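Local structure of FAD-binding oxidoreductase (Gulosibacter chungangensis, 7PBG) at residues A[410-415]-A[471-476]; A[414-419]-A[425-430]. The protein oxidises 4-ethylphenol with the help of a covalently bound FAD, a dehydrogenation of the alkyl chain that leads to 4-vinylphenol. All blocks are in the same frame, centred on the assembly; numbering follows the deposited sequence.

Contact 1 (A[410-415]-A[471-476]); sequences AKQYED and EGYGIY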
ATOM      1  N   ALA A 410     -23.641   0.714  17.168  1.00 23.00           N
ATOM      2  CA  ALA A 410     -24.461   1.057  18.353  1.00 24.23           C
ATOM      3  C   ALA A 410     -24.216   0.048  19.461  1.00 24.95           C
ATOM      4  O   ALA A 410     -24.180   0.454  20.605  1.00 24.18           O
ATOM      5  CB  ALA A 410     -25.915   1.150  17.990  1.00 23.35           C
ATOM      6  N   LYS A 411     -24.040  -1.225  19.134  1.00 22.97           N
ATOM      7  CA  LYS A 411     -23.815  -2.242  20.186  1.00 25.17           C
ATOM      8  C   LYS A 411     -22.447  -2.000  20.804  1.00 24.68           C
ATOM      9  O   LYS A 411     -22.342  -2.041  22.055  1.00 23.59           O
ATOM     10  CB  LYS A 411     -23.933  -3.689  19.692  1.00 26.03           C
ATOM     11  N   GLN A 412     -21.417  -1.771  19.992  1.00 25.79           N
ATOM     12  CA  GLN A 412     -20.081  -1.413  20.499  1.00 26.83           C
ATOM     13  C   GLN A 412     -20.185  -0.194  21.409  1.00 24.29           C
ATOM     14  O   GLN A 412     -19.615  -0.225  22.511  1.00 23.13           O
ATOM     15  CB  GLN A 412     -19.127  -1.094  19.361  1.00 24.59           C
ATOM     16  CG  GLN A 412     -18.608  -2.335  18.693  1.00 26.11           C
ATOM     17  CD  GLN A 412     -17.248  -2.049  18.112  1.00 27.70           C
ATOM     18  OE1 GLN A 412     -16.241  -1.988  18.836  1.00 30.22           O
ATOM     19  NE2 GLN A 412     -17.228  -1.847  16.812  1.00 28.02           N
ATOM     20  N   TYR A 413     -20.886   0.852  20.981  1.00 22.72           N
ATOM     21  CA  TYR A 413     -21.066   2.062  21.818  1.00 23.58           C
ATOM     22  C   TYR A 413     -21.699   1.696  23.161  1.00 23.87           C
ATOM     23  O   TYR A 413     -21.151   2.081  24.207  1.00 24.35           O
ATOM     24  CB  TYR A 413     -21.951   3.114  21.151  1.00 23.36           C
ATOM     25  CG  TYR A 413     -22.038   4.419  21.902  1.00 24.00           C
ATOM     26  CD1 TYR A 413     -20.904   5.169  22.096  1.00 24.91           C
ATOM     27  CD2 TYR A 413     -23.224   4.918  22.430  1.00 27.30           C
ATOM     28  CE1 TYR A 413     -20.917   6.402  22.739  1.00 27.73           C
ATOM     29  CE2 TYR A 413     -23.248   6.149  23.099  1.00 26.66           C
ATOM     30  CZ  TYR A 413     -22.097   6.917  23.225  1.00 32.55           C
ATOM     31  OH  TYR A 413     -22.040   8.177  23.820  1.00 33.03           O
ATOM     32  N   GLU A 414     -22.859   1.031  23.135  1.00 24.49           N
ATOM     33  CA  GLU A 414     -23.617   0.687  24.376  1.00 26.34           C
ATOM     34  C   GLU A 414     -22.744  -0.189  25.275  1.00 24.66           C
ATOM     35  O   GLU A 414     -22.675   0.077  26.455  1.00 24.98           O
ATOM     36  CB  GLU A 414     -24.960   0.025  24.050  1.00 30.43           C
ATOM     37  CG  GLU A 414     -25.973   1.035  23.516  1.00 37.04           C
ATOM     38  CD  GLU A 414     -26.284   2.205  24.451  1.00 42.29           C
ATOM     39  OE1 GLU A 414     -26.594   3.331  23.942  1.00 39.39           O
ATOM     40  OE2 GLU A 414     -26.222   1.999  25.692  1.00 45.44           O
ATOM     41  N   ASP A 415     -22.097  -1.200  24.724  1.00 23.08           N
ATOM     42  CA  ASP A 415     -21.230  -2.103  25.516  1.00 24.11           C
ATOM     43  C   ASP A 415     -20.085  -1.293  26.133  1.00 26.30           C
ATOM     44  O   ASP A 415     -19.702  -1.585  27.281  1.00 24.96           O
ATOM     45  CB  ASP A 415     -20.656  -3.233  24.663  1.00 25.01           C
ATOM     46  CG  ASP A 415     -21.672  -4.316  24.285  1.00 29.42           C
ATOM     47  OD1 ASP A 415     -22.770  -4.314  24.834  1.00 28.95           O
ATOM     48  OD2 ASP A 415     -21.337  -5.152  23.441  1.00 29.89           O
ATOM     49  N   GLU A 471     -16.282 -11.000  19.424  1.00 26.41           N
ATOM     50  CA  GLU A 471     -17.228 -10.532  18.380  1.00 28.80           C
ATOM     51  C   GLU A 471     -16.528 -10.353  17.021  1.00 24.33           C
ATOM     52  O   GLU A 471     -17.191  -9.871  16.101  1.00 26.57           O
ATOM     53  CB  GLU A 471     -17.912  -9.249  18.854  1.00 31.84           C
ATOM     54  CG  GLU A 471     -19.044  -9.539  19.827  1.00 37.12           C
ATOM     55  CD  GLU A 471     -19.848  -8.326  20.258  1.00 42.20           C
ATOM     56  OE1 GLU A 471     -19.220  -7.347  20.742  1.00 42.25           O
ATOM     57  OE2 GLU A 471     -21.098  -8.368  20.139  1.00 44.15           O
ATOM     58  N   GLY A 472     -15.236 -10.692  16.888  1.00 23.53           N
ATOM     59  CA  GLY A 472     -14.517 -10.554  15.614  1.00 24.78           C
ATOM     60  C   GLY A 472     -14.002  -9.155  15.353  1.00 25.20           C
ATOM     61  O   GLY A 472     -13.770  -8.835  14.175  1.00 25.34           O
ATOM     62  N   TYR A 473     -13.849  -8.343  16.398  1.00 22.12           N
ATOM     63  CA  TYR A 473     -13.369  -6.936  16.303  1.00 24.69           C
ATOM     64  C   TYR A 473     -11.926  -6.901  16.796  1.00 24.00           C
ATOM     65  O   TYR A 473     -11.675  -7.281  17.947  1.00 25.73           O
ATOM     66  CB  TYR A 473     -14.200  -6.023  17.190  1.00 25.78           C
ATOM     67  CG  TYR A 473     -15.685  -6.022  16.935  1.00 26.93           C
ATOM     68  CD1 TYR A 473     -16.566  -5.711  17.957  1.00 26.79           C
ATOM     69  CD2 TYR A 473     -16.213  -6.367  15.697  1.00 28.63           C
ATOM     70  CE1 TYR A 473     -17.935  -5.710  17.746  1.00 27.72           C
ATOM     71  CE2 TYR A 473     -17.581  -6.391  15.479  1.00 28.07           C
ATOM     72  CZ  TYR A 473     -18.441  -6.037  16.505  1.00 27.90           C
ATOM     73  OH  TYR A 473     -19.790  -6.020  16.285  1.00 29.60           O
ATOM     74  N   GLY A 474     -11.017  -6.577  15.897  1.00 25.17           N
ATOM     75  CA  GLY A 474      -9.586  -6.715  16.138  1.00 23.58           C
ATOM     76  C   GLY A 474      -8.943  -5.352  16.265  1.00 21.39           C
ATOM     77  O   GLY A 474      -9.336  -4.405  15.586  1.00 22.59           O
ATOM     78  N   ILE A 475      -7.959  -5.313  17.111  1.00 21.65           N
ATOM     79  CA  ILE A 475      -7.197  -4.077  17.429  1.00 24.21           C
ATOM     80  C   ILE A 475      -6.013  -4.063  16.476  1.00 22.22           C
ATOM     81  O   ILE A 475      -5.341  -5.091  16.372  1.00 25.20           O
ATOM     82  CB  ILE A 475      -6.782  -4.124  18.914  1.00 23.67           C
ATOM     83  CG1 ILE A 475      -7.995  -3.989  19.839  1.00 28.03           C
ATOM     84  CG2 ILE A 475      -5.724  -3.086  19.202  1.00 24.28           C
ATOM     85  CD1 ILE A 475      -8.711  -2.681  19.695  1.00 29.09           C
ATOM     86  N   TYR A 476      -5.676  -2.940  15.874  1.00 23.45           N
ATOM     87  CA  TYR A 476      -4.508  -2.901  14.957  1.00 22.05           C
ATOM     88  C   TYR A 476      -3.483  -1.853  15.399  1.00 22.80           C
ATOM     89  O   TYR A 476      -2.569  -1.642  14.659  1.00 23.40           O
ATOM     90  CB  TYR A 476      -4.992  -2.540  13.557  1.00 23.09           C
ATOM     91  CG  TYR A 476      -5.792  -1.276  13.557  1.00 22.41           C
ATOM     92  CD1 TYR A 476      -5.168  -0.037  13.542  1.00 27.02           C
ATOM     93  CD2 TYR A 476      -7.159  -1.315  13.736  1.00 25.53           C
ATOM     94  CE1 TYR A 476      -5.904   1.126  13.669  1.00 27.19           C
ATOM     95  CE2 TYR A 476      -7.912  -0.162  13.829  1.00 28.63           C
ATOM     96  CZ  TYR A 476      -7.270   1.063  13.821  1.00 29.99           C
ATOM     97  OH  TYR A 476      -8.008   2.204  13.915  1.00 32.43           O
TER
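Gln412 lays the flat of its side-chain amide over one face of the Tyr473 ring, near the rim that carries CD1 and CE1. The two planes are 27° apart, so this is a tilted stack rather than a parallel one. Gln412 CG comes to 3.6 Å from Tyr473 CE1 and Gln412 CD to 3.7 Å from Tyr473 CD1, while Gln412 NE2 sits 4.0 Å from Tyr473 CE1. The helix does not aim Gln412 straight at its partner: with CG beside the backbone N (chi1 -78°) and the chain extended beyond it, the amide travels across to the ring. Its rotation is set from outside, because OE1 hydrogen-bonds His440 ND1. The opposite face of the Tyr473 ring, again near the rim, has the carbonyl oxygen of Glu471 above it. Between these two residues Gly472, at positive phi, ends the helix 451-470 in a Schellman motif, and the reversal delivers Tyr473 to the start of the edge strand 474-475. That short strand bonds through Gly474 to Val401 of strand 393-402, whose Pro400 and Ser402 also touch Gln412 and Tyr473 respectively.

Farther out, two carboxylates approach each other with their planes 30° apart, Asp415 OD2 lying 4.1 Å from Glu471 OE1. The other oxygen of Asp415, OD1, is engaged by Arg418 one turn on, which probably offsets part of the repulsion. No hydrogen bond or salt bridge joins 410-415 to 471-476. The two are held by van der Waals and amide-on-ring contact, and the like charges at the solvent side would, if anything, oppose a closer approach of the helix to this turn.

Contact 2 (A[414-419]-A[425-430]); sequences EDTKRI and IDYLAQ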
ATOM      1  N   GLU A 414     -22.859   1.031  23.135  1.00 24.49           N
ATOM      2  CA  GLU A 414     -23.617   0.687  24.376  1.00 26.34           C
ATOM      3  C   GLU A 414     -22.744  -0.189  25.275  1.00 24.66           C
ATOM      4  O   GLU A 414     -22.675   0.077  26.455  1.00 24.98           O
ATOM      5  CB  GLU A 414     -24.960   0.025  24.050  1.00 30.43           C
ATOM      6  CG  GLU A 414     -25.973   1.035  23.516  1.00 37.04           C
ATOM      7  CD  GLU A 414     -26.284   2.205  24.451  1.00 42.29           C
ATOM      8  OE1 GLU A 414     -26.594   3.331  23.942  1.00 39.39           O
ATOM      9  OE2 GLU A 414     -26.222   1.999  25.692  1.00 45.44           O
ATOM     10  N   ASP A 415     -22.097  -1.200  24.724  1.00 23.08           N
ATOM     11  CA  ASP A 415     -21.230  -2.103  25.516  1.00 24.11           C
ATOM     12  C   ASP A 415     -20.085  -1.293  26.133  1.00 26.30           C
ATOM     13  O   ASP A 415     -19.702  -1.585  27.281  1.00 24.96           O
ATOM     14  CB  ASP A 415     -20.656  -3.233  24.663  1.00 25.01           C
ATOM     15  CG  ASP A 415     -21.672  -4.316  24.285  1.00 29.42           C
ATOM     16  OD1 ASP A 415     -22.770  -4.314  24.834  1.00 28.95           O
ATOM     17  OD2 ASP A 415     -21.337  -5.152  23.441  1.00 29.89           O
ATOM     18  N   THR A 416     -19.459  -0.399  25.368  1.00 24.86           N
ATOM     19  CA  THR A 416     -18.266   0.339  25.857  1.00 22.63           C
ATOM     20  C   THR A 416     -18.719   1.351  26.914  1.00 23.25           C
ATOM     21  O   THR A 416     -17.995   1.543  27.862  1.00 23.13           O
ATOM     22  CB  THR A 416     -17.459   0.930  24.698  1.00 22.63           C
ATOM     23  OG1 THR A 416     -17.081  -0.108  23.802  1.00 24.05           O
ATOM     24  CG2 THR A 416     -16.189   1.644  25.112  1.00 19.69           C
ATOM     25  N   LYS A 417     -19.866   2.007  26.719  1.00 22.83           N
ATOM     26  CA  LYS A 417     -20.460   2.910  27.737  1.00 26.91           C
ATOM     27  C   LYS A 417     -20.649   2.128  29.038  1.00 25.25           C
ATOM     28  O   LYS A 417     -20.295   2.640  30.082  1.00 24.33           O
ATOM     29  CB  LYS A 417     -21.786   3.457  27.215  1.00 30.08           C
ATOM     30  CG  LYS A 417     -22.347   4.637  27.974  1.00 40.94           C
ATOM     31  CD  LYS A 417     -23.388   5.362  27.155  1.00 39.33           C
ATOM     32  CE  LYS A 417     -24.493   4.422  26.734  1.00 43.49           C
ATOM     33  NZ  LYS A 417     -25.695   5.175  26.313  1.00 42.15           N
ATOM     34  N   ARG A 418     -21.160   0.905  28.942  1.00 25.57           N
ATOM     35  CA  ARG A 418     -21.469   0.075  30.134  1.00 25.04           C
ATOM     36  C   ARG A 418     -20.177  -0.277  30.866  1.00 23.78           C
ATOM     37  O   ARG A 418     -20.124  -0.030  32.087  1.00 25.29           O
ATOM     38  CB  ARG A 418     -22.197  -1.226  29.763  1.00 30.73           C
ATOM     39  CG  ARG A 418     -22.826  -1.922  30.964  1.00 33.86           C
ATOM     40  CD  ARG A 418     -23.532  -3.223  30.591  1.00 38.59           C
ATOM     41  NE  ARG A 418     -22.607  -4.098  29.882  1.00 38.23           N
ATOM     42  CZ  ARG A 418     -22.671  -4.408  28.592  1.00 39.59           C
ATOM     43  NH1 ARG A 418     -23.648  -3.951  27.821  1.00 41.94           N
ATOM     44  NH2 ARG A 418     -21.744  -5.182  28.072  1.00 39.13           N
ATOM     45  N   ILE A 419     -19.171  -0.770  30.130  1.00 22.81           N
ATOM     46  CA  ILE A 419     -17.884  -1.270  30.691  1.00 23.55           C
ATOM     47  C   ILE A 419     -17.141  -0.059  31.260  1.00 24.32           C
ATOM     48  O   ILE A 419     -16.626  -0.148  32.391  1.00 23.48           O
ATOM     49  CB  ILE A 419     -17.096  -2.075  29.639  1.00 25.90           C
ATOM     50  CG1 ILE A 419     -17.838  -3.374  29.283  1.00 30.65           C
ATOM     51  CG2 ILE A 419     -15.684  -2.408  30.123  1.00 31.48           C
ATOM     52  CD1 ILE A 419     -17.242  -4.143  28.104  1.00 31.12           C
ATOM     53  N   ILE A 425     -14.683   5.285  34.254  1.00 21.51           N
ATOM     54  CA  ILE A 425     -13.793   5.893  33.236  1.00 20.58           C
ATOM     55  C   ILE A 425     -14.683   6.643  32.240  1.00 20.13           C
ATOM     56  O   ILE A 425     -15.630   6.070  31.711  1.00 21.13           O
ATOM     57  CB  ILE A 425     -12.882   4.822  32.604  1.00 22.09           C
ATOM     58  CG1 ILE A 425     -12.034   4.082  33.657  1.00 22.40           C
ATOM     59  CG2 ILE A 425     -12.016   5.433  31.516  1.00 22.73           C
ATOM     60  CD1 ILE A 425     -11.123   4.976  34.477  1.00 27.12           C
ATOM     61  N   ASP A 426     -14.295   7.864  31.911  1.00 20.40           N
ATOM     62  CA  ASP A 426     -15.019   8.672  30.904  1.00 20.62           C
ATOM     63  C   ASP A 426     -14.675   8.149  29.503  1.00 20.23           C
ATOM     64  O   ASP A 426     -13.491   7.823  29.255  1.00 20.31           O
ATOM     65  CB  ASP A 426     -14.646  10.152  31.032  1.00 19.28           C
ATOM     66  CG  ASP A 426     -15.315  10.870  32.194  1.00 21.09           C
ATOM     67  OD1 ASP A 426     -16.128  10.255  32.890  1.00 19.89           O
ATOM     68  OD2 ASP A 426     -14.994  12.033  32.404  1.00 21.12           O
ATOM     69  N   TYR A 427     -15.676   8.128  28.640  1.00 19.60           N
ATOM     70  CA  TYR A 427     -15.638   7.495  27.297  1.00 19.58           C
ATOM     71  C   TYR A 427     -15.844   8.525  26.218  1.00 18.96           C
ATOM     72  O   TYR A 427     -16.952   9.011  26.058  1.00 19.14           O
ATOM     73  CB  TYR A 427     -16.733   6.431  27.244  1.00 19.39           C
ATOM     74  CG  TYR A 427     -16.949   5.748  25.931  1.00 20.15           C
ATOM     75  CD1 TYR A 427     -15.938   5.582  24.980  1.00 18.32           C
ATOM     76  CD2 TYR A 427     -18.190   5.196  25.680  1.00 21.77           C
ATOM     77  CE1 TYR A 427     -16.176   4.954  23.770  1.00 20.23           C
ATOM     78  CE2 TYR A 427     -18.429   4.537  24.496  1.00 20.43           C
ATOM     79  CZ  TYR A 427     -17.426   4.392  23.556  1.00 21.87           C
ATOM     80  OH  TYR A 427     -17.761   3.713  22.429  1.00 22.02           O
ATOM     81  N   LEU A 428     -14.776   8.845  25.507  1.00 18.64           N
ATOM     82  CA  LEU A 428     -14.817   9.703  24.323  1.00 18.14           C
ATOM     83  C   LEU A 428     -14.792   8.758  23.125  1.00 18.85           C
ATOM     84  O   LEU A 428     -13.944   7.857  23.082  1.00 19.31           O
ATOM     85  CB  LEU A 428     -13.633  10.663  24.342  1.00 18.95           C
ATOM     86  CG  LEU A 428     -13.785  11.836  25.310  1.00 18.71           C
ATOM     87  CD1 LEU A 428     -13.935  11.394  26.761  1.00 19.25           C
ATOM     88  CD2 LEU A 428     -12.588  12.754  25.147  1.00 19.76           C
ATOM     89  N   ALA A 429     -15.744   8.921  22.228  1.00 19.31           N
ATOM     90  CA  ALA A 429     -15.985   7.908  21.186  1.00 19.77           C
ATOM     91  C   ALA A 429     -15.910   8.584  19.837  1.00 22.48           C
ATOM     92  O   ALA A 429     -16.477   9.693  19.667  1.00 21.19           O
ATOM     93  CB  ALA A 429     -17.308   7.220  21.390  1.00 21.02           C
ATOM     94  N   GLN A 430     -15.224   7.945  18.902  1.00 21.39           N
ATOM     95  CA  GLN A 430     -15.347   8.347  17.494  1.00 25.66           C
ATOM     96  C   GLN A 430     -15.608   7.071  16.691  1.00 23.44           C
ATOM     97  O   GLN A 430     -15.024   6.025  16.992  1.00 29.18           O
ATOM     98  CB  GLN A 430     -14.102   9.154  17.175  1.00 27.20           C
ATOM     99  CG  GLN A 430     -14.055   9.754  15.783  1.00 31.32           C
ATOM    100  CD  GLN A 430     -13.089  10.907  15.843  1.00 34.49           C
ATOM    101  OE1 GLN A 430     -13.395  11.978  16.382  1.00 44.29           O
ATOM    102  NE2 GLN A 430     -11.878  10.661  15.402  1.00 35.73           N
TER
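Thr416 CG2 rests on one face of the Tyr427 ring, 3.6 Å from the ring centroid and 19° off the normal, a CH-pi contact. The methyl is displaced toward the hydroxyl end, where Thr416 CG2 lies 3.4 Å from Tyr427 CZ, and Thr416 CB packs 3.6 Å from Tyr427 OH. Beside it the helix backbone joins in, Lys417 N standing 3.7 Å from Tyr427 CE2 in an oblique approach. With OG1 of Thr416 beside the backbone N (chi1 -57°), the methyl CG2 is the branch anti to it and faces the ring; OG1 bonds the carbonyl of Gln412, one turn back. Tyr427 reaches from the strand to the helix, and its hydroxyl hydrogen-bonds His440 NE2 on the neighbouring strand 438-447.

Helix 406-422 thus lies on the antiparallel sheet of the C-terminal FAD-linked oxidase domain, with strand 426-433 following it directly in the chain. His395, which binds FAD covalently, is on strand 393-402 of the same sheet, its side chain about 10 Å from that of Tyr427.

In the next shell Leu464 of helix 451-470 packs on Thr416. Lys417 leads its amine away from the ring to Glu414, Lys417 NZ to Glu414 OE1 being 3.1 Å, and pairs as well with Glu252.

Overall arrangement
Of the elements involved, helix 406-422 comes first and serves both contacts, which share Glu414 and Asp415. Contact 2 closes a short connection: five residues after 414-419 the chain is back at 425-430, the beginning of strand 426-433. It then runs through strand 438-447 and helix 451-470 before contact 1 brings 471-476 back to 410-415, with 55 residues between. Contact 2 therefore falls within the span of contact 1, sharing its start. Contact 2 ties the helix to 426-433, an interior strand of the sheet, and contact 1 to the approach to its edge strand 474-475. Between them Tyr413 CD1 packs 3.5 Å from Tyr427 OH.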